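Side-chain contacts in dual function macrocyclase-peptidase POPB (Galerina marginata, PDB 5N4B), which cleaves peptides after proline and macrocyclises precursor peptides in the biosynthesis of the amanitin toxins: residues R351-E356 with E371-I376; Y386-S389 with V393-T396. The protein carries 1 engineered substitution. All coordinates share one frame; numbering follows the deposited sequence. Where two conformers were deposited one is given.

Interaction 1. Residues R351-E356 with E371-I376; sequences RDFIPE and EYFVAI
Phe353 reaches across to Phe373 at the seam between two successive blades of the beta-propeller domain, and the two rings make an offset edge-to-face pair. Strand 349-352 is an outermost strand of the four-stranded sheet 315-352, whereas strand 372-379 belongs to the next sheet, 361-398, so the contact joins separate blades. Followed outward from CB, the side chain of Phe353 starts well short of its partner: CB stands 7.0 Å from Phe373 CE2. With CG set opposite the backbone N (chi1 175°), the ring is carried forward, CD2 coming within 4.7 Å of Phe373 CE2. The touching itself is done farther along. Phe353 CE2 lies over one face of the Phe373 ring, 3.6 Å from Phe373 CE2 and 3.7 Å from Phe373 CD2. Next to it, Phe353 CZ comes to 3.7 Å from Phe373 CE2. Phe373 thus receives the approach along its CD2-CE2 side rather than over the ring centre, which accounts for the offset. The ring planes are inclined at 63° and the centroids are 5.2 Å apart, evidence against a parallel stack.

The local backbone is consistent with this aim: the chain turns a corner at Phe353, and Phe353 and Ile354 both face Val338 in a classic beta bulge, each with a backbone hydrogen bond to it. Ile354 also points toward the neighbouring blade, where its side chain packs on Tyr388. Tyr326 joins both phenylalanines, edge-to-face with Phe353 and at a shallower tilt with Phe373, making an aromatic group of three. On its own sheet, Phe373 rests on Val365 and Cys367. At the margin of the contact, Phe353 CE2 approaches Phe373 CZ at 4.2 Å.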
ATOM      1  N   ARG A 351     -21.516  -5.854  22.964  1.00 14.80           N
ATOM      2  CA  ARG A 351     -21.572  -4.570  23.649  1.00 13.91           C
ATOM      3  C   ARG A 351     -20.493  -3.647  23.104  1.00 13.36           C
ATOM      4  O   ARG A 351     -19.436  -4.113  22.685  1.00 14.54           O
ATOM      5  CB  ARG A 351     -21.334  -4.795  25.152  1.00 13.20           C
ATOM      6  CG  ARG A 351     -22.507  -5.402  25.853  1.00 14.65           C
ATOM      7  CD  ARG A 351     -22.145  -5.819  27.272  1.00 16.27           C
ATOM      8  NE  ARG A 351     -23.337  -6.178  28.027  1.00 17.44           N
ATOM      9  CZ  ARG A 351     -23.311  -6.721  29.225  1.00 21.78           C
ATOM     10  NH1 ARG A 351     -22.157  -6.991  29.840  1.00 25.92           N
ATOM     11  NH2 ARG A 351     -24.484  -6.915  29.829  1.00 24.21           N
ATOM     12  N   ASP A 352     -20.741  -2.361  23.137  1.00 12.89           N
ATOM     13  CA  ASP A 352     -19.740  -1.355  22.793  1.00 12.64           C
ATOM     14  C   ASP A 352     -18.809  -1.166  23.967  1.00 13.65           C
ATOM     15  O   ASP A 352     -19.259  -0.905  25.092  1.00 18.21           O
ATOM     16  CB  ASP A 352     -20.361  -0.000  22.456  1.00 13.56           C
ATOM     17  CG  ASP A 352     -21.145   0.006  21.150  1.00 14.18           C
ATOM     18  OD1 ASP A 352     -21.118  -0.982  20.367  1.00 15.39           O
ATOM     19  OD2 ASP A 352     -21.786   1.034  20.900  1.00 17.29           O
ATOM     20  N   PHE A 353     -17.502  -1.262  23.734  1.00 12.24           N
ATOM     21  CA  PHE A 353     -16.486  -0.972  24.736  1.00 12.49           C
ATOM     22  C   PHE A 353     -15.952   0.442  24.594  1.00 12.81           C
ATOM     23  O   PHE A 353     -15.876   1.186  25.583  1.00 12.94           O
ATOM     24  CB  PHE A 353     -15.356  -2.001  24.649  1.00 10.84           C
ATOM     25  CG  PHE A 353     -14.178  -1.729  25.557  1.00 11.43           C
ATOM     26  CD1 PHE A 353     -14.330  -1.797  26.935  1.00 13.85           C
ATOM     27  CD2 PHE A 353     -12.922  -1.459  25.061  1.00 12.33           C
ATOM     28  CE1 PHE A 353     -13.253  -1.581  27.797  1.00 15.28           C
ATOM     29  CE2 PHE A 353     -11.856  -1.228  25.896  1.00 12.57           C
ATOM     30  CZ  PHE A 353     -11.997  -1.282  27.251  1.00 14.01           C
ATOM     31  N   ILE A 354     -15.562   0.812  23.364  1.00 12.41           N
ATOM     32  CA  ILE A 354     -15.194   2.189  23.022  1.00 12.32           C
ATOM     33  C   ILE A 354     -16.191   2.574  21.943  1.00 10.24           C
ATOM     34  O   ILE A 354     -16.130   2.001  20.852  1.00 11.58           O
ATOM     35  CB  ILE A 354     -13.736   2.329  22.573  1.00 11.72           C
ATOM     36  CG1 ILE A 354     -12.819   2.022  23.736  1.00 12.90           C
ATOM     37  CG2 ILE A 354     -13.518   3.764  22.037  1.00 13.90           C
ATOM     38  CD1 ILE A 354     -11.362   1.895  23.315  1.00 15.57           C
ATOM     39  N   PRO A 355     -17.109   3.491  22.185  1.00 11.28           N
ATOM     40  CA  PRO A 355     -18.159   3.785  21.202  1.00 12.25           C
ATOM     41  C   PRO A 355     -17.599   4.462  19.971  1.00 10.84           C
ATOM     42  O   PRO A 355     -16.551   5.088  20.005  1.00 12.06           O
ATOM     43  CB  PRO A 355     -19.109   4.722  21.972  1.00 15.35           C
ATOM     44  CG  PRO A 355     -18.324   5.264  23.076  1.00 20.44           C
ATOM     45  CD  PRO A 355     -17.290   4.222  23.448  1.00 13.96           C
ATOM     46  N   GLU A 356     -18.353   4.363  18.888  1.00 12.06           N
ATOM     47  CA  GLU A 356     -18.049   5.089  17.654  1.00 11.96           C
ATOM     48  C   GLU A 356     -18.012   6.582  17.900  1.00 13.06           C
ATOM     49  O   GLU A 356     -18.895   7.130  18.586  1.00 15.84           O
ATOM     50  CB  GLU A 356     -19.117   4.776  16.611  1.00 14.64           C
ATOM     51  CG  GLU A 356     -18.798   5.325  15.248  1.00 12.20           C
ATOM     52  CD  GLU A 356     -19.970   5.326  14.282  1.00 16.21           C
ATOM     53  OE1 GLU A 356     -21.125   5.252  14.755  1.00 19.07           O
ATOM     54  OE2 GLU A 356     -19.736   5.451  13.071  1.00 15.83           O
ATOM     55  N   GLU A 371      -3.476  -4.960  29.914  1.00 16.48           N
ATOM     56  CA  GLU A 371      -4.835  -4.523  30.226  1.00 18.15           C
ATOM     57  C   GLU A 371      -5.214  -3.168  29.645  1.00 17.95           C
ATOM     58  O   GLU A 371      -6.386  -2.778  29.756  1.00 17.45           O
ATOM     59  CB  GLU A 371      -5.052  -4.498  31.744  1.00 20.68           C
ATOM     60  CG  GLU A 371      -4.249  -3.527  32.500  1.00 20.79           C
ATOM     61  CD  GLU A 371      -4.681  -3.478  33.978  1.00 28.80           C
ATOM     62  OE1 GLU A 371      -4.600  -4.541  34.642  1.00 28.44           O
ATOM     63  OE2 GLU A 371      -5.134  -2.399  34.437  1.00 29.86           O
ATOM     64  N   TYR A 372      -4.269  -2.424  29.095  1.00 14.46           N
ATOM     65  CA  TYR A 372      -4.520  -1.100  28.551  1.00 11.43           C
ATOM     66  C   TYR A 372      -4.750  -1.203  27.051  1.00 10.46           C
ATOM     67  O   TYR A 372      -4.439  -2.199  26.397  1.00 12.44           O
ATOM     68  CB  TYR A 372      -3.351  -0.150  28.806  1.00 12.13           C
ATOM     69  CG  TYR A 372      -3.077   0.204  30.234  1.00 14.67           C
ATOM     70  CD1 TYR A 372      -2.421  -0.666  31.064  1.00 15.13           C
ATOM     71  CD2 TYR A 372      -3.491   1.421  30.731  1.00 15.77           C
ATOM     72  CE1 TYR A 372      -2.177  -0.315  32.414  1.00 17.52           C
ATOM     73  CE2 TYR A 372      -3.250   1.795  32.049  1.00 17.69           C
ATOM     74  CZ  TYR A 372      -2.593   0.912  32.887  1.00 19.17           C
ATOM     75  OH  TYR A 372      -2.328   1.241  34.214  1.00 26.52           O
ATOM     76  N   PHE A 373      -5.306  -0.149  26.492  1.00 10.32           N
ATOM     77  CA  PHE A 373      -5.514  -0.080  25.053  1.00 10.38           C
ATOM     78  C   PHE A 373      -4.941   1.220  24.533  1.00 11.09           C
ATOM     79  O   PHE A 373      -5.125   2.268  25.139  1.00 12.44           O
ATOM     80  CB  PHE A 373      -6.986  -0.204  24.679  1.00 10.43           C
ATOM     81  CG  PHE A 373      -7.594  -1.500  25.093  1.00  9.81           C
ATOM     82  CD1 PHE A 373      -7.535  -2.582  24.241  1.00 13.45           C
ATOM     83  CD2 PHE A 373      -8.155  -1.647  26.331  1.00 12.57           C
ATOM     84  CE1 PHE A 373      -8.067  -3.800  24.603  1.00 14.76           C
ATOM     85  CE2 PHE A 373      -8.704  -2.872  26.685  1.00 12.73           C
ATOM     86  CZ  PHE A 373      -8.665  -3.932  25.852  1.00 13.11           C
ATOM     87  N   VAL A 374      -4.244   1.155  23.403  1.00 10.11           N
ATOM     88  CA  VAL A 374      -3.724   2.328  22.697  1.00  8.27           C
ATOM     89  C   VAL A 374      -4.536   2.435  21.418  1.00  8.96           C
ATOM     90  O   VAL A 374      -4.700   1.444  20.705  1.00  8.85           O
ATOM     91  CB  VAL A 374      -2.220   2.212  22.419  1.00  9.90           C
ATOM     92  CG1 VAL A 374      -1.664   3.500  21.841  1.00 10.25           C
ATOM     93  CG2 VAL A 374      -1.441   1.813  23.690  1.00 11.08           C
ATOM     94  N   ALA A 375      -5.096   3.629  21.156  1.00  8.49           N
ATOM     95  CA  ALA A 375      -5.994   3.850  20.030  1.00  9.81           C
ATOM     96  C   ALA A 375      -5.470   4.991  19.192  1.00  8.72           C
ATOM     97  O   ALA A 375      -5.020   6.006  19.720  1.00 10.34           O
ATOM     98  CB  ALA A 375      -7.385   4.245  20.532  1.00 12.51           C
ATOM     99  N   ILE A 376      -5.566   4.835  17.874  1.00  8.36           N
ATOM    100  CA  ILE A 376      -5.289   5.918  16.931  0.67  8.15           C
ATOM    101  C   ILE A 376      -6.602   6.268  16.273  1.00  9.33           C
ATOM    102  O   ILE A 376      -7.271   5.395  15.692  1.00  9.13           O
ATOM    103  CB  ILE A 376      -4.226   5.543  15.902  0.67  8.51           C
ATOM    104  CG1 ILE A 376      -2.892   5.391  16.619  0.67 11.93           C
ATOM    105  CG2 ILE A 376      -4.136   6.637  14.801  0.67  9.77           C
ATOM    106  CD1 ILE A 376      -1.849   4.808  15.742  0.67 12.00           C
TER

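Interaction 2. Residues Y386-S389 with V393-T396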
ATOM      1  N   TYR A 386      -4.280   7.939  21.719  1.00  9.39           N
ATOM      2  CA  TYR A 386      -4.847   7.951  23.075  1.00 11.05           C
ATOM      3  C   TYR A 386      -4.532   6.651  23.793  1.00 10.99           C
ATOM      4  O   TYR A 386      -4.540   5.583  23.194  1.00 11.52           O
ATOM      5  CB  TYR A 386      -6.379   8.164  23.062  1.00 10.47           C
ATOM      6  CG  TYR A 386      -6.778   9.479  22.452  1.00 10.55           C
ATOM      7  CD1 TYR A 386      -6.984   9.587  21.093  1.00 13.31           C
ATOM      8  CD2 TYR A 386      -6.872  10.612  23.204  1.00 11.90           C
ATOM      9  CE1 TYR A 386      -7.322  10.802  20.527  1.00 14.31           C
ATOM     10  CE2 TYR A 386      -7.240  11.804  22.667  1.00 12.69           C
ATOM     11  CZ  TYR A 386      -7.442  11.909  21.323  1.00 13.45           C
ATOM     12  OH  TYR A 386      -7.742  13.152  20.788  1.00 18.42           O
ATOM     13  N   LEU A 387      -4.373   6.750  25.116  1.00 11.70           N
ATOM     14  CA  LEU A 387      -4.251   5.618  26.019  1.00 10.24           C
ATOM     15  C   LEU A 387      -5.571   5.460  26.761  1.00 10.10           C
ATOM     16  O   LEU A 387      -6.104   6.449  27.279  1.00 13.37           O
ATOM     17  CB  LEU A 387      -3.097   5.861  26.993  1.00 12.47           C
ATOM     18  CG  LEU A 387      -2.866   4.743  27.978  1.00 14.01           C
ATOM     19  CD1 LEU A 387      -2.373   3.471  27.290  1.00 14.56           C
ATOM     20  CD2 LEU A 387      -1.823   5.227  29.003  1.00 18.32           C
ATOM     21  N   TYR A 388      -6.069   4.250  26.805  1.00 11.29           N
ATOM     22  CA  TYR A 388      -7.297   3.863  27.510  1.00 10.68           C
ATOM     23  C   TYR A 388      -7.004   2.819  28.576  1.00 12.89           C
ATOM     24  O   TYR A 388      -6.138   1.952  28.410  1.00 12.79           O
ATOM     25  CB  TYR A 388      -8.291   3.217  26.553  1.00 12.68           C
ATOM     26  CG  TYR A 388      -9.008   4.181  25.646  1.00 11.74           C
ATOM     27  CD1 TYR A 388      -8.391   4.710  24.513  1.00 13.82           C
ATOM     28  CD2 TYR A 388     -10.297   4.573  25.919  1.00 13.63           C
ATOM     29  CE1 TYR A 388      -9.038   5.622  23.721  1.00 13.70           C
ATOM     30  CE2 TYR A 388     -10.973   5.485  25.084  1.00 13.81           C
ATOM     31  CZ  TYR A 388     -10.321   5.974  23.990  1.00 15.37           C
ATOM     32  OH  TYR A 388     -10.998   6.881  23.193  1.00 16.48           O
ATOM     33  N   SER A 389      -7.741   2.889  29.668  1.00 12.89           N
ATOM     34  CA  SER A 389      -7.658   1.887  30.708  1.00 13.09           C
ATOM     35  C   SER A 389      -8.474   0.658  30.383  1.00 13.75           C
ATOM     36  O   SER A 389      -9.252   0.614  29.434  1.00 12.79           O
ATOM     37  CB  SER A 389      -8.187   2.484  32.018  1.00 15.10           C
ATOM     38  OG  SER A 389      -9.627   2.601  31.979  1.00 15.59           O
ATOM     39  N   VAL A 393     -11.680   3.887  29.908  1.00 14.64           N
ATOM     40  CA  VAL A 393     -11.588   5.316  30.166  1.00 12.85           C
ATOM     41  C   VAL A 393     -10.447   5.882  29.352  1.00 11.96           C
ATOM     42  O   VAL A 393      -9.321   5.375  29.423  1.00 14.20           O
ATOM     43  CB  VAL A 393     -11.397   5.607  31.669  1.00 14.29           C
ATOM     44  CG1 VAL A 393     -11.262   7.108  31.881  1.00 15.68           C
ATOM     45  CG2 VAL A 393     -12.528   5.062  32.498  1.00 14.62           C
ATOM     46  N   GLN A 394     -10.715   6.929  28.581  1.00 13.95           N
ATOM     47  CA  GLN A 394      -9.630   7.606  27.885  1.00 13.75           C
ATOM     48  C   GLN A 394      -8.804   8.363  28.902  1.00 14.87           C
ATOM     49  O   GLN A 394      -9.317   9.286  29.552  1.00 16.60           O
ATOM     50  CB  GLN A 394     -10.217   8.552  26.855  1.00 14.17           C
ATOM     51  CG  GLN A 394      -9.187   9.016  25.840  1.00 16.02           C
ATOM     52  CD  GLN A 394      -9.781  10.034  24.915  1.00 16.74           C
ATOM     53  OE1 GLN A 394     -10.357   9.692  23.863  1.00 21.24           O
ATOM     54  NE2 GLN A 394      -9.660  11.266  25.285  1.00 16.68           N
ATOM     55  N   LEU A 395      -7.533   7.987  29.051  1.00 14.07           N
ATOM     56  CA  LEU A 395      -6.673   8.515  30.099  1.00 14.32           C
ATOM     57  C   LEU A 395      -5.909   9.734  29.677  1.00 16.61           C
ATOM     58  O   LEU A 395      -5.777  10.687  30.461  1.00 20.34           O
ATOM     59  CB  LEU A 395      -5.689   7.443  30.570  1.00 15.83           C
ATOM     60  CG  LEU A 395      -6.307   6.184  31.206  1.00 13.96           C
ATOM     61  CD1 LEU A 395      -5.244   5.161  31.507  1.00 19.07           C
ATOM     62  CD2 LEU A 395      -7.100   6.500  32.440  1.00 18.93           C
ATOM     63  N   THR A 396      -5.374   9.716  28.458  1.00 15.31           N
ATOM     64  CA  THR A 396      -4.496  10.786  28.039  1.00 14.32           C
ATOM     65  C   THR A 396      -4.343  10.718  26.524  1.00 15.86           C
ATOM     66  O   THR A 396      -4.483   9.651  25.911  1.00 14.82           O
ATOM     67  CB  THR A 396      -3.140  10.715  28.750  1.00 19.27           C
ATOM     68  OG1 THR A 396      -2.385  11.901  28.486  1.00 28.38           O
ATOM     69  CG2 THR A 396      -2.362   9.561  28.342  1.00 20.32           C
TER
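Gln394 lies over one face of the Tyr388 ring, its CA 4.0 Å from the ring centroid and 24° off the normal, a CH-pi contact within the beta hairpin of strands 382-388 and 394-398. The overlap continues at CB, with Gln394 CB 3.6 Å from Tyr388 CE2. With CG opposite the backbone N (chi1 -165°) and the chain extended beyond it, the amide reaches a second ring. There its plane is tilted only 23° from that of the Tyr386 ring, with Gln394 CD 3.4 Å from Tyr386 CD2 and OE1 over the ring face near its rim. One glutamine therefore covers two tyrosines, its amide nearly perpendicular to the Tyr388 ring. The Tyr386 hydroxyl has its own hydrogen bond to Glu384.

Backbone bonds fix the pairing. Leu387 N donates to Thr396 O, and Leu387 O accepts from Leu395 N at 2.7 Å; Leu395 and Thr396 thus both face Leu387 in a classic beta bulge. Past this shift in register, Tyr388 and Gln394 form a non-hydrogen-bonded antiparallel pair. Leu387 CB packs against Thr396 CG2, while Leu395 CD1 reaches Ser389 CB. The hairpin end is closed by one more backbone bond, Ser389 N to Val393 O at 3.0 Å, and by a side-chain one, Val393 N to Ser389 OG at 3.2 Å.

Interaction 1 comes first along the chain and closes before interaction 2 opens; their centres are 9 Å apart within the beta-propeller domain. Segment 371-376 of interaction 1 and both segments of interaction 2 belong to the sheet 361-398, in which strands 372-379 and 382-388 are sequence neighbours and lie side by side. Backbone links probably couple them: Tyr388 N to Phe373 O at 2.8 Å, and Tyr386 N to Ala375 O at 2.9 Å. Their roles differ: interaction 1 joins this blade to the preceding one, whereas interaction 2 attaches one of its two outermost strands, 394-398. Both lie away from the catalytic residues. Phe373 turns its ring to the preceding blade and its carbonyl to Tyr388.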